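Internalin (Listeria monocytogenes serotype 4b, PDB 4FMZ) is a leucine-rich-repeat protein of the internalin family that probably takes part in adhesion to and invasion of host cells. Local coordinates at residues T155-L160 with T177-L182; T199-F204 with T221-L226. All coordinates share one frame; numbering follows the deposited sequence. Where two conformers were deposited one is given.

Contact 1: residues T155-L160 with T177-L182; sequences TGLNYL and TDLYSL. With EDO (1,2-ethanediol), chain C.
Leu-160 and Leu-182 lie side by side on the buried face of two parallel strands, their side chains pointing the same way, with CD2 of Leu-160 3.8 Å from CD1 of Leu-182. Both leucines set CG anti to the backbone N (chi1 180° in Leu-160). Leu-179 reaches the same core by another route. Its CG stands beside the backbone N, anti to the carbonyl carbon (chi1 -83°), and CD2 comes to rest against CB of Leu-160, CD2 of Leu-157 and the backbone carbon of Asn-158.

On the other face Tyr-159 lies beside Tyr-180, whose ring points the same way, with OH of Tyr-159 4.0 Å from CD2 of Tyr-180; CD2 of the Tyr-159 ring is 3.7 Å from CB of Ser-181. A 1,2-ethanediol, probably from the crystallisation liquor, puts O2 at the edge of the Tyr-159 ring, in its plane, and shares a hydrogen bond of 2.7 Å with OG of Ser-181.

The backbones are joined where Asn-158 O accepts from two successive amides, Tyr-180 N at 2.9 Å and Ser-181 N at 3.2 Å. Leu-160 N then donates to Ser-181 O. The Asn-158 side chain turns back on its own segment: ND2 gives a bent bond (131° at the hydrogen) to Gly-156 O, which lies close to the amide plane.

Where the segments curve away from the strands, one water donates to Leu-157 O, more weakly to Thr-155 O, and accepts from Asp-178 N. Asp-178 OD2 comes within 3.1 Å of Thr-155 O, two acceptors with no hydrogen bond between them. The interactions seen across the contact are thus leucine packing, backbone bonds and a bridging water; the carboxylate makes no hydrogen bond across it.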
loop_
_atom_site.group_PDB
_atom_site.type_symbol
_atom_site.label_atom_id
_atom_site.label_comp_id
_atom_site.label_asym_id
_atom_site.label_seq_id
_atom_site.Cartn_x
_atom_site.Cartn_y
_atom_site.Cartn_z
ATOM N N THR A 155 10.326 4.923 13.881
ATOM C CA THR A 155 9.742 3.975 14.843
ATOM C C THR A 155 8.255 4.233 15.131
ATOM O O THR A 155 7.604 3.342 15.669
ATOM C CB THR A 155 10.560 3.945 16.136
ATOM O OG1 THR A 155 10.729 5.279 16.621
ATOM C CG2 THR A 155 11.904 3.293 15.926
ATOM N N GLY A 156 7.733 5.401 14.742
ATOM C CA GLY A 156 6.315 5.729 14.887
ATOM C C GLY A 156 5.499 5.463 13.630
ATOM O O GLY A 156 4.296 5.740 13.608
ATOM N N LEU A 157 6.133 4.942 12.561
ATOM C CA LEU A 157 5.462 4.677 11.278
ATOM C C LEU A 157 4.375 3.616 11.413
ATOM O O LEU A 157 4.648 2.502 11.872
ATOM C CB LEU A 157 6.468 4.271 10.184
ATOM C CG LEU A 157 5.950 4.325 8.725
ATOM C CD1 LEU A 157 5.790 5.762 8.239
ATOM C CD2 LEU A 157 6.892 3.624 7.802
ATOM N N ASN A 158 3.143 3.981 11.002
ATOM C CA ASN A 158 1.960 3.112 11.064
ATOM C C ASN A 158 1.549 2.578 9.696
ATOM O O ASN A 158 0.901 1.529 9.626
ATOM C CB ASN A 158 0.774 3.864 11.675
ATOM C CG ASN A 158 0.778 3.943 13.183
ATOM O OD1 ASN A 158 -0.232 3.662 13.840
ATOM N ND2 ASN A 158 1.888 4.378 13.767
ATOM N N TYR A 159 1.871 3.309 8.612
ATOM C CA TYR A 159 1.493 2.916 7.250
ATOM C C TYR A 159 2.675 3.049 6.307
ATOM O O TYR A 159 3.318 4.095 6.282
ATOM C CB TYR A 159 0.309 3.763 6.751
ATOM C CG TYR A 159 -0.928 3.615 7.607
ATOM C CD1 TYR A 159 -1.139 4.435 8.710
ATOM C CD2 TYR A 159 -1.898 2.662 7.306
ATOM C CE1 TYR A 159 -2.256 4.276 9.527
ATOM C CE2 TYR A 159 -3.035 2.514 8.098
ATOM C CZ TYR A 159 -3.210 3.325 9.202
ATOM O OH TYR A 159 -4.326 3.169 9.979
ATOM N N LEU A 160 2.981 1.975 5.554
ATOM C CA LEU A 160 4.085 1.978 4.597
ATOM C C LEU A 160 3.745 1.229 3.309
ATOM O O LEU A 160 3.315 0.077 3.365
ATOM C CB LEU A 160 5.354 1.369 5.208
ATOM C CG LEU A 160 6.609 1.295 4.304
ATOM C CD1 LEU A 160 7.068 2.703 3.834
ATOM C CD2 LEU A 160 7.735 0.545 5.004
ATOM N N THR A 177 8.206 -1.276 14.182
ATOM C CA THR A 177 7.308 -2.180 14.917
ATOM C C THR A 177 5.932 -1.594 15.222
ATOM O O THR A 177 5.070 -2.365 15.655
ATOM C CB THR A 177 7.976 -2.708 16.190
ATOM O OG1 THR A 177 8.215 -1.627 17.092
ATOM C CG2 THR A 177 9.256 -3.463 15.888
ATOM N N ASP A 178 5.692 -0.290 14.950
ATOM C CA ASP A 178 4.355 0.291 15.111
ATOM C C ASP A 178 3.519 0.095 13.838
ATOM O O ASP A 178 2.351 0.507 13.814
ATOM C CB ASP A 178 4.415 1.780 15.467
ATOM C CG ASP A 178 4.564 2.064 16.949
ATOM O OD1 ASP A 178 4.171 1.196 17.768
ATOM O OD2 ASP A 178 5.021 3.173 17.292
ATOM N N LEU A 179 4.103 -0.522 12.783
ATOM C CA LEU A 179 3.398 -0.726 11.515
ATOM C C LEU A 179 2.110 -1.488 11.724
ATOM O O LEU A 179 2.087 -2.524 12.389
ATOM C CB LEU A 179 4.258 -1.420 10.454
ATOM C CG LEU A 179 5.215 -0.526 9.648
ATOM C CD1 LEU A 179 6.089 -1.388 8.749
ATOM C CD2 LEU A 179 4.462 0.488 8.788
ATOM N N TYR A 180 1.030 -0.918 11.197
ATOM C CA TYR A 180 -0.324 -1.453 11.270
ATOM C C TYR A 180 -0.706 -2.055 9.931
ATOM O O TYR A 180 -1.359 -3.097 9.882
ATOM C CB TYR A 180 -1.308 -0.329 11.636
ATOM C CG TYR A 180 -2.717 -0.806 11.860
ATOM C CD1 TYR A 180 -3.103 -1.354 13.082
ATOM C CD2 TYR A 180 -3.665 -0.731 10.847
ATOM C CE1 TYR A 180 -4.398 -1.816 13.290
ATOM C CE2 TYR A 180 -4.963 -1.193 11.042
ATOM C CZ TYR A 180 -5.326 -1.731 12.268
ATOM O OH TYR A 180 -6.610 -2.158 12.488
ATOM N N SER A 181 -0.314 -1.380 8.848
ATOM C CA SER A 181 -0.598 -1.793 7.472
ATOM C C SER A 181 0.667 -1.613 6.622
ATOM O O SER A 181 1.261 -0.528 6.615
ATOM C CB SER A 181 -1.771 -0.993 6.921
ATOM O OG SER A 181 -2.012 -1.324 5.560
ATOM N N LEU A 182 1.080 -2.670 5.921
ATOM C CA LEU A 182 2.307 -2.665 5.114
ATOM C C LEU A 182 2.086 -3.270 3.736
ATOM O O LEU A 182 1.569 -4.383 3.642
ATOM C CB LEU A 182 3.420 -3.455 5.857
ATOM C CG LEU A 182 4.709 -3.821 5.087
ATOM C CD1 LEU A 182 5.554 -2.578 4.749
ATOM C CD2 LEU A 182 5.557 -4.812 5.888
HETATM C C1 EDO C . -0.105 -0.136 2.984
HETATM O O1 EDO C . -1.109 -0.649 2.117
HETATM C C2 EDO C . -0.553 1.243 3.490
HETATM O O2 EDO C . -1.724 1.058 4.261
HETATM O O HOH W 1 6.851 1.840 13.307
#

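Contact 2: residues T199-F204 with T221-L226; sequences TSLHYF and TRLNSL
Hydrogen bonding between 199-204 and 221-226 centres on His-202 O, which receives both Asn-224 N at 2.8 Å and Ser-225 N at 3.2 Å. Two residues on from His-202, Phe-204 N donates to Ser-225 O, giving a parallel ladder. A water completes the backbone link, donating to Thr-199 O and Leu-201 O while accepting from Arg-222 N.

Within 199-204, a side-chain bond fixes a polar group. His-202 ND1 donates to Ser-200 O at 2.6 Å, with the carbonyl oxygen in the plane of the imidazole, and this holds the rotation of the ring.

The ring so held offers a face to Arg-222: CB sits 3.8 Å from the imidazole centroid, a CH-pi contact displaced toward the NE2–CE1 rim. Bends at chi2 and chi3 lead the rest of the arginine away, its guanidinium 76° from the ring plane. Tyr-203 runs beside Asn-224, the ring and amide planes 34° apart; OH approaches CG of Asn-224 at 3.3 Å, while CD1 of Tyr-203 is 3.6 Å from CB of Ser-225.

Apolar packing occupies the buried side. Phe-204, with CG anti to the backbone N (chi1 -178°), lies alongside Leu-226 and meets its CD1 through CD2 at 3.6 Å; CD1 of Leu-223 touches CB of Phe-204.

Strands 203-205 and 225-227 are consecutive parallel rungs of the leucine-rich-repeat solenoid. Strand 181-183 flanks them through Leu-182 and Ser-181, and strand 247-249 on the other side through Leu-248 and Trp-247.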
loop_
_atom_site.group_PDB
_atom_site.type_symbol
_atom_site.label_atom_id
_atom_site.label_comp_id
_atom_site.label_asym_id
_atom_site.label_seq_id
_atom_site.Cartn_x
_atom_site.Cartn_y
_atom_site.Cartn_z
ATOM N N THR A 199 4.941 -7.138 15.165
ATOM C CA THR A 199 3.918 -7.752 16.023
ATOM C C THR A 199 2.594 -6.958 16.054
ATOM O O THR A 199 1.584 -7.519 16.477
ATOM C CB THR A 199 4.460 -7.999 17.448
ATOM O OG1 THR A 199 4.785 -6.750 18.030
ATOM C CG2 THR A 199 5.675 -8.911 17.464
ATOM N N SER A 200 2.589 -5.703 15.594
ATOM C CA SER A 200 1.391 -4.860 15.543
ATOM C C SER A 200 0.706 -4.884 14.174
ATOM O O SER A 200 -0.340 -4.245 14.004
ATOM C CB SER A 200 1.741 -3.410 15.883
ATOM O OG SER A 200 1.953 -3.245 17.275
ATOM N N LEU A 201 1.301 -5.572 13.190
ATOM C CA LEU A 201 0.768 -5.584 11.829
ATOM C C LEU A 201 -0.601 -6.267 11.753
ATOM O O LEU A 201 -0.769 -7.382 12.229
ATOM C CB LEU A 201 1.770 -6.241 10.869
ATOM C CG LEU A 201 1.733 -5.800 9.398
ATOM C CD1 LEU A 201 2.012 -4.292 9.252
ATOM C CD2 LEU A 201 2.739 -6.583 8.581
ATOM N N HIS A 202 -1.584 -5.577 11.159
ATOM C CA HIS A 202 -2.938 -6.111 11.001
ATOM C C HIS A 202 -3.255 -6.352 9.522
ATOM O O HIS A 202 -4.151 -7.124 9.211
ATOM C CB HIS A 202 -3.977 -5.152 11.620
ATOM C CG HIS A 202 -4.014 -5.153 13.114
ATOM N ND1 HIS A 202 -2.915 -4.774 13.863
ATOM C CD2 HIS A 202 -5.054 -5.377 13.951
ATOM C CE1 HIS A 202 -3.305 -4.823 15.126
ATOM N NE2 HIS A 202 -4.583 -5.195 15.228
ATOM N N TYR A 203 -2.544 -5.656 8.614
ATOM C CA TYR A 203 -2.752 -5.708 7.161
ATOM C C TYR A 203 -1.406 -5.839 6.475
ATOM O O TYR A 203 -0.510 -5.019 6.675
ATOM C CB TYR A 203 -3.544 -4.450 6.680
ATOM C CG TYR A 203 -4.918 -4.417 7.313
ATOM C CD1 TYR A 203 -5.989 -5.075 6.721
ATOM C CD2 TYR A 203 -5.108 -3.886 8.588
ATOM C CE1 TYR A 203 -7.211 -5.202 7.373
ATOM C CE2 TYR A 203 -6.318 -4.032 9.260
ATOM C CZ TYR A 203 -7.370 -4.686 8.646
ATOM O OH TYR A 203 -8.582 -4.788 9.282
ATOM N N PHE A 204 -1.239 -6.907 5.732
ATOM C CA PHE A 204 0.008 -7.178 5.034
ATOM C C PHE A 204 -0.274 -7.680 3.615
ATOM O O PHE A 204 -1.027 -8.632 3.422
ATOM C CB PHE A 204 0.849 -8.193 5.818
ATOM C CG PHE A 204 2.210 -8.553 5.263
ATOM C CD1 PHE A 204 3.009 -7.591 4.648
ATOM C CD2 PHE A 204 2.740 -9.825 5.454
ATOM C CE1 PHE A 204 4.277 -7.922 4.156
ATOM C CE2 PHE A 204 4.014 -10.148 4.986
ATOM C CZ PHE A 204 4.771 -9.194 4.336
ATOM N N THR A 221 0.465 -11.841 15.209
ATOM C CA THR A 221 -0.669 -12.501 15.864
ATOM C C THR A 221 -2.015 -11.769 15.685
ATOM O O THR A 221 -3.054 -12.416 15.790
ATOM C CB THR A 221 -0.383 -12.751 17.351
ATOM O OG1 THR A 221 -0.316 -11.505 18.036
ATOM C CG2 THR A 221 0.879 -13.600 17.592
ATOM N N ARG A 222 -2.017 -10.460 15.417
ATOM C CA ARG A 222 -3.291 -9.768 15.237
ATOM C C ARG A 222 -3.640 -9.580 13.758
ATOM O O ARG A 222 -4.593 -8.852 13.467
ATOM C CB ARG A 222 -3.306 -8.416 15.972
ATOM C CG ARG A 222 -3.209 -8.510 17.505
ATOM C CD ARG A 222 -4.216 -9.456 18.147
ATOM N NE ARG A 222 -5.577 -8.914 18.159
ATOM C CZ ARG A 222 -6.642 -9.575 18.609
ATOM N NH1 ARG A 222 -6.520 -10.818 19.060
ATOM N NH2 ARG A 222 -7.840 -9.006 18.589
ATOM N N LEU A 223 -2.894 -10.242 12.828
ATOM C CA LEU A 223 -3.127 -10.128 11.380
ATOM C C LEU A 223 -4.576 -10.411 11.017
ATOM O O LEU A 223 -5.135 -11.438 11.415
ATOM C CB LEU A 223 -2.195 -11.052 10.578
ATOM C CG LEU A 223 -1.864 -10.604 9.137
ATOM C CD1 LEU A 223 -1.087 -9.257 9.121
ATOM C CD2 LEU A 223 -1.045 -11.656 8.443
ATOM N N ASN A 224 -5.186 -9.466 10.283
ATOM C CA ASN A 224 -6.572 -9.518 9.845
ATOM C C ASN A 224 -6.648 -9.880 8.364
ATOM O O ASN A 224 -7.499 -10.688 7.982
ATOM C CB ASN A 224 -7.264 -8.167 10.114
ATOM C CG ASN A 224 -8.675 -8.098 9.608
ATOM O OD1 ASN A 224 -8.912 -8.021 8.405
ATOM N ND2 ASN A 224 -9.641 -8.123 10.509
ATOM N N SER A 225 -5.788 -9.272 7.531
ATOM C CA SER A 225 -5.772 -9.529 6.093
ATOM C C SER A 225 -4.359 -9.791 5.592
ATOM O O SER A 225 -3.425 -9.071 5.948
ATOM C CB SER A 225 -6.393 -8.362 5.327
ATOM O OG SER A 225 -7.730 -8.129 5.739
ATOM N N LEU A 226 -4.208 -10.828 4.776
ATOM C CA LEU A 226 -2.941 -11.231 4.182
ATOM C C LEU A 226 -3.164 -11.519 2.709
ATOM O O LEU A 226 -4.001 -12.347 2.369
ATOM C CB LEU A 226 -2.330 -12.462 4.916
ATOM C CG LEU A 226 -1.034 -13.065 4.322
ATOM C CD1 LEU A 226 0.151 -12.122 4.477
ATOM C CD2 LEU A 226 -0.684 -14.362 5.008
HETATM O O HOH W 2 -0.262 -8.649 14.483
#

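In the fold
Contacts 1 and 2 are two versions of one rule: consecutive leucine-rich repeats join by a short parallel ladder with a water at its approach. In series along the chain, their centres about 11 Å apart, they meet where strands 181-183 and 203-205 are neighbours, with a probable hydrogen bond from Leu-182 N to Tyr-203 O and the Tyr-180 ring stacked on that of His-202. Each has a buried apolar side, mostly leucine, and a more accessible polar and aromatic one. The chemistry differs by position: Phe-204 takes in contact 2 the place that Leu-160 has in contact 1, and histidine takes the backbone-anchoring role of Asn-158, adding a ring face for arginine.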